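PDB 7CSV: HTH cro/C1-type domain-containing protein from Pseudomonas aeruginosa PAO1, which is the antitoxin HigA, a dimeric helix-turn-helix protein that recognises specific pseudopalindromic DNA motifs and acts as a regulatory factor. Local coordinates for residues A[23-28]-A[61-66]. Numbering follows the deposited sequence.
Sequences FDISPA and RYFDTS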
ATOM      1  N   PHE A  23      -6.849  -0.272  24.348  1.00 22.28           N
ATOM      2  CA  PHE A  23      -8.101   0.348  24.758  1.00 23.39           C
ATOM      3  C   PHE A  23      -9.150  -0.652  25.229  1.00 23.89           C
ATOM      4  O   PHE A  23     -10.285  -0.243  25.509  1.00 27.37           O
ATOM      5  CB  PHE A  23      -8.673   1.180  23.609  1.00 22.71           C
ATOM      6  CG  PHE A  23      -7.812   2.341  23.222  1.00 25.35           C
ATOM      7  CD1 PHE A  23      -7.781   3.485  24.001  1.00 29.88           C
ATOM      8  CD2 PHE A  23      -7.038   2.296  22.073  1.00 25.27           C
ATOM      9  CE1 PHE A  23      -6.991   4.564  23.645  1.00 34.02           C
ATOM     10  CE2 PHE A  23      -6.247   3.369  21.714  1.00 25.46           C
ATOM     11  CZ  PHE A  23      -6.222   4.505  22.501  1.00 33.84           C
ATOM     12  N   ASP A  24      -8.811  -1.941  25.305  1.00 20.82           N
ATOM     13  CA  ASP A  24      -9.741  -2.989  25.743  1.00 27.04           C
ATOM     14  C   ASP A  24     -10.965  -3.068  24.829  1.00 27.59           C
ATOM     15  O   ASP A  24     -12.101  -3.216  25.286  1.00 30.93           O
ATOM     16  CB  ASP A  24     -10.164  -2.783  27.203  1.00 28.72           C
ATOM     17  CG  ASP A  24     -10.745  -4.040  27.831  1.00 36.12           C
ATOM     18  OD1 ASP A  24     -10.831  -5.082  27.141  1.00 41.69           O
ATOM     19  OD2 ASP A  24     -11.125  -3.982  29.020  1.00 46.56           O
ATOM     20  N   ILE A  25     -10.737  -2.978  23.523  1.00 21.29           N
ATOM     21  CA  ILE A  25     -11.801  -3.074  22.531  1.00 22.12           C
ATOM     22  C   ILE A  25     -11.745  -4.440  21.866  1.00 21.64           C
ATOM     23  O   ILE A  25     -10.689  -4.865  21.379  1.00 21.63           O
ATOM     24  CB  ILE A  25     -11.692  -1.956  21.480  1.00 21.25           C
ATOM     25  CG1 ILE A  25     -11.790  -0.586  22.141  1.00 22.46           C
ATOM     26  CG2 ILE A  25     -12.749  -2.143  20.413  1.00 19.87           C
ATOM     27  CD1 ILE A  25     -11.421   0.556  21.214  1.00 28.12           C
ATOM     28  N   SER A  26     -12.883  -5.126  21.831  1.00 20.28           N
ATOM     29  CA  SER A  26     -12.985  -6.369  21.100  1.00 18.55           C
ATOM     30  C   SER A  26     -13.051  -6.095  19.599  1.00 18.09           C
ATOM     31  O   SER A  26     -13.456  -5.009  19.174  1.00 17.77           O
ATOM     32  CB  SER A  26     -14.226  -7.137  21.536  1.00 24.60           C
ATOM     33  OG  SER A  26     -15.383  -6.599  20.914  1.00 23.80           O
ATOM     34  N   PRO A  27     -12.663  -7.070  18.774  1.00 16.98           N
ATOM     35  CA  PRO A  27     -12.809  -6.881  17.323  1.00 17.19           C
ATOM     36  C   PRO A  27     -14.240  -6.588  16.908  1.00 20.46           C
ATOM     37  O   PRO A  27     -14.466  -5.745  16.030  1.00 15.64           O
ATOM     38  CB  PRO A  27     -12.303  -8.209  16.748  1.00 22.62           C
ATOM     39  CG  PRO A  27     -11.329  -8.692  17.766  1.00 17.19           C
ATOM     40  CD  PRO A  27     -11.932  -8.311  19.091  1.00 16.86           C
ATOM     41  N   ALA A  28     -15.213  -7.253  17.537  1.00 23.22           N
ATOM     42  CA  ALA A  28     -16.616  -7.007  17.217  1.00 25.18           C
ATOM     43  C   ALA A  28     -17.035  -5.592  17.588  1.00 21.28           C
ATOM     44  O   ALA A  28     -17.760  -4.935  16.826  1.00 24.10           O
ATOM     45  CB  ALA A  28     -17.503  -8.032  17.927  1.00 26.82           C
ATOM     46  N   ARG A  61      -9.777   7.418  11.206  1.00 11.85           N
ATOM     47  CA  ARG A  61     -10.836   8.213  11.820  1.00 12.82           C
ATOM     48  C   ARG A  61     -11.124   7.755  13.243  1.00 12.98           C
ATOM     49  O   ARG A  61     -11.288   8.578  14.153  1.00 15.12           O
ATOM     50  CB  ARG A  61     -12.103   8.118  10.967  1.00  9.39           C
ATOM     51  CG  ARG A  61     -13.369   8.665  11.630  1.00 15.89           C
ATOM     52  CD  ARG A  61     -13.431  10.165  11.575  1.00 14.26           C
ATOM     53  NE  ARG A  61     -14.738  10.648  12.031  1.00 12.29           N
ATOM     54  CZ  ARG A  61     -15.004  11.917  12.322  1.00 26.03           C
ATOM     55  NH1 ARG A  61     -14.057  12.839  12.206  1.00 21.99           N
ATOM     56  NH2 ARG A  61     -16.220  12.261  12.736  1.00 21.69           N
ATOM     57  N   TYR A  62     -11.205   6.446  13.453  1.00  9.96           N
ATOM     58  CA  TYR A  62     -11.599   5.943  14.764  1.00 12.68           C
ATOM     59  C   TYR A  62     -10.491   6.138  15.791  1.00 12.66           C
ATOM     60  O   TYR A  62     -10.745   6.559  16.923  1.00 13.81           O
ATOM     61  CB  TYR A  62     -11.974   4.472  14.660  1.00 10.68           C
ATOM     62  CG  TYR A  62     -12.604   3.953  15.924  1.00 10.77           C
ATOM     63  CD1 TYR A  62     -13.785   4.495  16.395  1.00 13.82           C
ATOM     64  CD2 TYR A  62     -12.006   2.939  16.647  1.00 11.64           C
ATOM     65  CE1 TYR A  62     -14.365   4.030  17.556  1.00 15.90           C
ATOM     66  CE2 TYR A  62     -12.573   2.464  17.811  1.00 13.61           C
ATOM     67  CZ  TYR A  62     -13.756   3.015  18.260  1.00 14.78           C
ATOM     68  OH  TYR A  62     -14.328   2.544  19.423  1.00 19.06           O
ATOM     69  N   PHE A  63      -9.253   5.818  15.423  1.00  9.77           N
ATOM     70  CA  PHE A  63      -8.165   5.785  16.392  1.00 13.46           C
ATOM     71  C   PHE A  63      -7.273   7.027  16.382  1.00 14.69           C
ATOM     72  O   PHE A  63      -6.209   7.001  17.007  1.00 15.21           O
ATOM     73  CB  PHE A  63      -7.301   4.547  16.149  1.00 12.05           C
ATOM     74  CG  PHE A  63      -7.948   3.271  16.572  1.00 12.50           C
ATOM     75  CD1 PHE A  63      -8.362   3.094  17.888  1.00 14.47           C
ATOM     76  CD2 PHE A  63      -8.121   2.233  15.670  1.00 12.08           C
ATOM     77  CE1 PHE A  63      -8.951   1.916  18.298  1.00 12.55           C
ATOM     78  CE2 PHE A  63      -8.713   1.038  16.073  1.00 15.32           C
ATOM     79  CZ  PHE A  63      -9.131   0.880  17.395  1.00 15.13           C
ATOM     80  N   ASP A  64      -7.667   8.107  15.702  1.00 11.42           N
ATOM     81  CA  ASP A  64      -6.849   9.322  15.629  1.00 11.65           C
ATOM     82  C   ASP A  64      -5.459   9.043  15.046  1.00 12.75           C
ATOM     83  O   ASP A  64      -4.433   9.372  15.641  1.00 12.21           O
ATOM     84  CB  ASP A  64      -6.717   9.988  17.007  1.00 14.41           C
ATOM     85  CG  ASP A  64      -7.933  10.799  17.388  1.00 19.42           C
ATOM     86  OD1 ASP A  64      -8.808  11.036  16.530  1.00 24.21           O
ATOM     87  OD2 ASP A  64      -8.010  11.215  18.562  1.00 25.86           O
ATOM     88  N   THR A  65      -5.423   8.407  13.884  1.00 11.30           N
ATOM     89  CA  THR A  65      -4.180   8.267  13.134  1.00 12.44           C
ATOM     90  C   THR A  65      -4.417   8.766  11.719  1.00 13.59           C
ATOM     91  O   THR A  65      -5.556   8.981  11.299  1.00 12.43           O
ATOM     92  CB  THR A  65      -3.686   6.817  13.066  1.00 11.20           C
ATOM     93  OG1 THR A  65      -4.549   6.066  12.199  1.00 13.43           O
ATOM     94  CG2 THR A  65      -3.640   6.171  14.436  1.00 11.05           C
ATOM     95  N   SER A  66      -3.333   8.930  10.966  1.00 11.88           N
ATOM     96  CA  SER A  66      -3.521   9.097   9.537  1.00  9.71           C
ATOM     97  C   SER A  66      -3.974   7.772   8.930  1.00 12.13           C
ATOM     98  O   SER A  66      -3.759   6.693   9.492  1.00  9.43           O
ATOM     99  CB  SER A  66      -2.230   9.568   8.867  1.00 11.91           C
ATOM    100  OG  SER A  66      -1.288   8.503   8.828  1.00 13.89           O
TER
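Tyr-62 meets Ile-25 along the outer edge of its ring. The methyl CD1 of Ile-25 lies near the ring plane, 4.0 Å from Tyr-62 OH and 4.1 Å from Tyr-62 CE2. The Tyr-62 ring gets there because CG is anti to the backbone N (chi1 -171°), which sends the phenol out from the helix end toward 23-28. Phe-63 takes the same methyl at its own edge, with CE1 4.1 Å from Ile-25 CD1. One methyl therefore touches the edges of two adjacent rings. Those rings also pack on each other: Tyr-62 CD2 sits 3.5 Å above the plane of the Phe-63 ring, over its centre. Phe-63 CE2 in turn lies in the plane of the Tyr-62 ring, so the edge of Tyr-62 points at the face of Phe-63. Phe-63 CE1 makes a second contact, to Phe-23 CD2 at 4.2 Å, where the two rings meet obliquely. No hydrogen bond joins the segments; the contact is van der Waals packing, mostly carbon on carbon, with the Tyr-62 hydroxyl also touching the Ile-25 methyl. Both turns have positive phi at an aspartate, Asp-24 or Asp-64, and a serine N-cap two residues on, Ser-26 or Ser-66.

Leu-97 of the second subunit packs on Phe-23 and Ile-25, and the Tyr-62 backbone hydrogen-bonds to that subunit, so this contact forms part of the dimer interface. The contact joins the turn between helices 11-23 and 27-34 to the C-terminal end of helix 53-63, within the helix-turn-helix region. Phe-19 and Leu-15 of helix 11-23 pack on Phe-63, while Leu-30 of helix 27-34 touches both Tyr-62 and Phe-63.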